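PDB 3LOQ: universal stress protein from Archaeoglobus fulgidus, which probably acts in the cellular stress response as a nucleotide-binding protein of the universal stress protein A family, and carries bound adenosine monophosphate. Local coordinates for residues A[177-182]-A[214-219]; A[39-44]-A[164-169]. All coordinates share one frame; numbering follows the deposited sequence.

Contact 1 (A[177-182]-A[214-219])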
# COMPACT_ATOMS: atom_id res chain seq x y z
N TYR A 177 -7.08 -13.78 0.09
CA TYR A 177 -6.56 -14.65 -0.95
C TYR A 177 -7.65 -15.36 -1.75
O TYR A 177 -8.46 -16.09 -1.19
CB TYR A 177 -5.59 -15.68 -0.34
CG TYR A 177 -4.93 -16.57 -1.37
CD1 TYR A 177 -3.83 -16.14 -2.11
CD2 TYR A 177 -5.42 -17.85 -1.62
CE1 TYR A 177 -3.23 -16.96 -3.06
CE2 TYR A 177 -4.82 -18.69 -2.57
CZ TYR A 177 -3.73 -18.24 -3.28
OH TYR A 177 -3.15 -19.07 -4.21
N ASP A 178 -7.66 -15.16 -3.05
CA ASP A 178 -8.68 -15.75 -3.90
C ASP A 178 -8.10 -16.61 -5.04
O ASP A 178 -8.81 -16.92 -6.00
CB ASP A 178 -9.60 -14.66 -4.48
CG ASP A 178 -8.88 -13.75 -5.45
OD1 ASP A 178 -7.63 -13.83 -5.55
OD2 ASP A 178 -9.57 -12.93 -6.13
N PHE A 179 -6.82 -16.97 -4.94
CA PHE A 179 -6.17 -17.81 -5.95
C PHE A 179 -5.81 -17.10 -7.26
O PHE A 179 -5.22 -17.72 -8.14
CB PHE A 179 -7.01 -19.04 -6.28
CG PHE A 179 -7.17 -19.99 -5.13
CD1 PHE A 179 -6.15 -20.88 -4.81
CD2 PHE A 179 -8.33 -20.00 -4.37
CE1 PHE A 179 -6.29 -21.77 -3.75
CE2 PHE A 179 -8.48 -20.88 -3.30
CZ PHE A 179 -7.46 -21.76 -2.99
N SER A 180 -6.15 -15.82 -7.38
CA SER A 180 -5.90 -15.07 -8.61
C SER A 180 -4.41 -14.79 -8.68
O SER A 180 -3.71 -14.95 -7.69
CB SER A 180 -6.66 -13.73 -8.59
OG SER A 180 -6.09 -12.84 -7.62
N LYS A 181 -3.92 -14.35 -9.84
CA LYS A 181 -2.49 -14.08 -9.94
C LYS A 181 -2.06 -12.91 -9.03
O LYS A 181 -0.94 -12.89 -8.52
CB LYS A 181 -2.08 -13.83 -11.38
CG LYS A 181 -2.73 -12.62 -12.01
CD LYS A 181 -3.17 -12.93 -13.45
CE LYS A 181 -2.32 -12.18 -14.47
NZ LYS A 181 -3.09 -11.90 -15.72
N TRP A 182 -2.95 -11.93 -8.84
CA TRP A 182 -2.66 -10.82 -7.94
C TRP A 182 -2.57 -11.28 -6.49
O TRP A 182 -1.63 -10.92 -5.80
CB TRP A 182 -3.65 -9.66 -8.13
CG TRP A 182 -3.72 -9.33 -9.55
CD1 TRP A 182 -2.87 -8.53 -10.24
CD2 TRP A 182 -4.65 -9.86 -10.50
NE1 TRP A 182 -3.23 -8.50 -11.57
CE2 TRP A 182 -4.31 -9.32 -11.75
CE3 TRP A 182 -5.74 -10.73 -10.41
CZ2 TRP A 182 -5.02 -9.62 -12.92
CZ3 TRP A 182 -6.45 -11.04 -11.57
CH2 TRP A 182 -6.09 -10.48 -12.80
N ALA A 214 -10.92 -27.31 0.45
CA ALA A 214 -9.95 -28.39 0.43
C ALA A 214 -8.56 -27.89 -0.02
O ALA A 214 -7.57 -28.14 0.67
CB ALA A 214 -10.43 -29.53 -0.46
N ASP A 215 -8.49 -27.19 -1.15
CA ASP A 215 -7.22 -26.67 -1.64
C ASP A 215 -6.55 -25.71 -0.65
O ASP A 215 -5.32 -25.70 -0.51
CB ASP A 215 -7.39 -25.97 -2.98
CG ASP A 215 -7.42 -26.94 -4.14
OD1 ASP A 215 -7.36 -28.16 -3.90
OD2 ASP A 215 -7.47 -26.47 -5.29
N LEU A 216 -7.36 -24.92 0.04
CA LEU A 216 -6.84 -23.93 0.98
C LEU A 216 -6.24 -24.66 2.18
O LEU A 216 -5.15 -24.34 2.64
CB LEU A 216 -7.96 -23.01 1.44
CG LEU A 216 -7.84 -21.50 1.26
CD1 LEU A 216 -6.47 -21.07 0.75
CD2 LEU A 216 -8.93 -21.03 0.32
N ARG A 217 -6.95 -25.65 2.67
CA ARG A 217 -6.46 -26.47 3.77
C ARG A 217 -5.12 -27.12 3.39
O ARG A 217 -4.17 -27.15 4.19
CB ARG A 217 -7.50 -27.53 4.13
CG ARG A 217 -8.01 -27.46 5.57
CD ARG A 217 -8.78 -26.17 5.88
NE ARG A 217 -8.31 -25.57 7.13
CZ ARG A 217 -8.95 -24.61 7.81
NH1 ARG A 217 -10.11 -24.14 7.37
NH2 ARG A 217 -8.42 -24.14 8.93
N VAL A 218 -5.04 -27.64 2.17
CA VAL A 218 -3.80 -28.26 1.70
C VAL A 218 -2.65 -27.26 1.74
O VAL A 218 -1.57 -27.54 2.26
CB VAL A 218 -3.92 -28.81 0.27
CG1 VAL A 218 -2.56 -29.07 -0.30
CG2 VAL A 218 -4.73 -30.09 0.27
N MSE A 219 -2.90 -26.07 1.21
CA MSE A 219 -1.89 -25.02 1.27
C MSE A 219 -1.43 -24.62 2.66
O MSE A 219 -0.24 -24.38 2.87
CB MSE A 219 -2.34 -23.80 0.48
CG MSE A 219 -1.87 -23.94 -0.98
SE MSE A 219 -2.77 -22.66 -2.03
CE MSE A 219 -1.64 -21.13 -1.59

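Contact 2 (A[39-44]-A[164-169])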
# COMPACT_ATOMS: atom_id res chain seq x y z
N LEU A 39 6.23 7.57 7.45
CA LEU A 39 7.54 7.82 8.05
C LEU A 39 7.68 7.22 9.44
O LEU A 39 8.79 7.04 9.94
CB LEU A 39 7.87 9.32 8.06
CG LEU A 39 7.88 9.94 6.65
CD1 LEU A 39 8.00 11.44 6.72
CD2 LEU A 39 8.99 9.35 5.81
N GLU A 40 6.56 6.91 10.08
CA GLU A 40 6.61 6.28 11.39
C GLU A 40 7.02 4.81 11.30
O GLU A 40 7.35 4.18 12.30
CB GLU A 40 5.27 6.44 12.12
CG GLU A 40 5.11 7.76 12.86
CD GLU A 40 3.75 8.42 12.64
OE1 GLU A 40 2.81 8.17 13.43
OE2 GLU A 40 3.63 9.21 11.67
N TYR A 41 7.01 4.27 10.08
CA TYR A 41 7.27 2.85 9.89
C TYR A 41 8.64 2.58 9.26
O TYR A 41 8.92 1.48 8.81
CB TYR A 41 6.17 2.24 9.01
CG TYR A 41 4.83 2.18 9.71
CD1 TYR A 41 3.93 3.24 9.64
CD2 TYR A 41 4.47 1.06 10.46
CE1 TYR A 41 2.70 3.18 10.29
CE2 TYR A 41 3.24 0.99 11.10
CZ TYR A 41 2.36 2.05 11.01
OH TYR A 41 1.15 1.97 11.66
N LEU A 42 9.49 3.60 9.22
CA LEU A 42 10.79 3.45 8.58
C LEU A 42 11.60 2.25 9.13
O LEU A 42 12.26 1.54 8.37
CB LEU A 42 11.59 4.74 8.66
CG LEU A 42 11.10 5.85 7.73
CD1 LEU A 42 11.86 7.15 7.96
CD2 LEU A 42 11.20 5.41 6.28
N GLY A 43 11.53 2.02 10.45
CA GLY A 43 12.21 0.88 11.05
C GLY A 43 11.75 -0.44 10.45
O GLY A 43 12.56 -1.31 10.12
N ASP A 44 10.44 -0.59 10.31
CA ASP A 44 9.86 -1.81 9.75
C ASP A 44 10.34 -2.05 8.32
O ASP A 44 10.64 -3.18 7.94
CB ASP A 44 8.34 -1.74 9.79
CG ASP A 44 7.80 -1.67 11.20
OD1 ASP A 44 7.81 -2.73 11.88
OD2 ASP A 44 7.39 -0.57 11.64
N MSE A 164 -0.80 2.76 14.54
CA MSE A 164 -1.16 1.77 15.55
C MSE A 164 -0.18 0.60 15.68
O MSE A 164 -0.07 -0.01 16.74
CB MSE A 164 -2.58 1.25 15.32
CG MSE A 164 -3.07 0.33 16.46
SE MSE A 164 -4.88 -0.37 16.22
CE MSE A 164 -5.86 1.33 16.25
N VAL A 165 0.52 0.26 14.60
CA VAL A 165 1.37 -0.93 14.66
C VAL A 165 2.84 -0.70 14.27
O VAL A 165 3.47 -1.60 13.69
CB VAL A 165 0.75 -2.10 13.86
CG1 VAL A 165 -0.49 -2.62 14.57
CG2 VAL A 165 0.41 -1.67 12.43
N VAL A 166 3.39 0.47 14.60
CA VAL A 166 4.80 0.71 14.30
C VAL A 166 5.68 -0.26 15.08
O VAL A 166 5.34 -0.68 16.19
CB VAL A 166 5.23 2.17 14.56
CG1 VAL A 166 4.40 3.12 13.68
CG2 VAL A 166 5.06 2.51 16.01
N ASN A 167 6.78 -0.66 14.45
CA ASN A 167 7.66 -1.70 14.97
C ASN A 167 7.03 -3.12 15.02
O ASN A 167 7.67 -4.08 15.45
CB ASN A 167 8.22 -1.29 16.33
CG ASN A 167 8.99 0.02 16.25
OD1 ASN A 167 9.75 0.25 15.30
ND2 ASN A 167 8.79 0.89 17.24
N SER A 168 5.78 -3.23 14.56
CA SER A 168 5.06 -4.50 14.59
C SER A 168 4.41 -4.78 13.25
O SER A 168 3.60 -5.70 13.12
CB SER A 168 3.98 -4.46 15.66
OG SER A 168 4.57 -4.30 16.93
N LEU A 169 4.77 -3.99 12.25
CA LEU A 169 4.07 -4.00 10.98
C LEU A 169 3.86 -5.42 10.41
O LEU A 169 2.74 -5.80 10.05
CB LEU A 169 4.79 -3.11 9.97
CG LEU A 169 4.02 -2.94 8.66
CD1 LEU A 169 2.62 -2.43 8.92
CD2 LEU A 169 4.75 -2.01 7.74

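Contact 1 (A[177-182]-A[214-219])
A chi1 of -177° swings CG of Tyr-177 to the side away from its backbone N, while Phe-179 turns CG beside the backbone N and anti to the carbonyl carbon (chi1 -65°); together the two rings reach helix 213-225 at Leu-216 and Met-219. CD2 of Leu-216 lies 3.7 Å from CE2 of Phe-179; CD1 touches both rings, 3.9 Å from CZ of Phe-179 and 4.1 Å from CD2 of Tyr-177. The Met-219 side chain, a selenomethionine, crosses that of Tyr-177 at about a right angle and sets CE 3.7 Å from the Tyr-177 OH. Its SE makes oblique Met-aromatic contacts with both rings, 5.3 Å from the centroid of Phe-179 and 5.5 Å from that of Tyr-177. CZ of Phe-179 also meets CB of Asp-215 at 4.2 Å. No hydrogen bond crosses; the polar order lies within 177-182, where OD1 of Asp-178 accepts from the N and OG of Ser-180, the N-cap of helix 181-197. Leu-187 of that helix touches both Tyr-177 and Met-219. This is apolar packing between a strand-to-helix turn, with its Asx turn at Asp-178, and a neighbouring helix of the alpha/beta universal stress protein fold.

Contact 2 (A[39-44]-A[164-169])
Val-166 plants its CG1 methyl over the centre of one face of the Tyr-41 ring, 3.5 Å from the ring centroid and 14° off the normal: a CH-pi contact in which a single knob sits on a flat floor. The same CG1 also abuts the Glu-40 O at 3.4 Å, so the methyl fills the angle between the ring and the backbone before it. Leu-169 comes to the ring obliquely, CD1 lying 4.1 Å from CE2 of Tyr-41, and lays its CB against the Asp-44 carboxylate carbon CG at 3.6 Å. Further round, Phe-160 and Pro-284 also touch the tyrosine.

Asp-44 reaches into the type II turn from Val-165 to Ser-168. With CG beside its backbone N (chi1 -63°), it directs the carboxylate at amides in and just after the turn: OD2 takes the Asn-167 N at 2.9 Å through its syn lone pair, and OD1 receives a weak bond from the Leu-169 N at 3.3 Å. The Tyr-41 OH is bonded to the His-162 O and accepts weakly from the Val-165 N. Were Tyr-41 an alanine, the Val-166 methyl would probably lose its floor and the His-162 carbonyl its hydroxyl partner. The chemistry is thus mixed: an aromatic face receives the methyl, while a buried carboxylate draws one good and one weak bond from backbone N-H groups, an arrangement that would suit a charged Asp-44.

In the fold
From the N terminus, the chain passes strand 24-28 and enters 39-44, the start of contact 2. It then builds the rest of the AMP-binding half before returning at 164-169, so contact 2 closes a long loop of 119 intervening residues and joins helix 42-47 to the connection between strands 157-160 and 172-176. Contact 1 opens only afterwards, just past strand 172-176. Its loop is short, 31 residues, taking in most of helix 181-197 and strand 200-206 before helix 213-225. The two therefore follow in series, neither nested nor crossed, with centres about 29 Å apart. Contact 2 ties the first half to the linker; contact 1 binds neighbouring elements within the second.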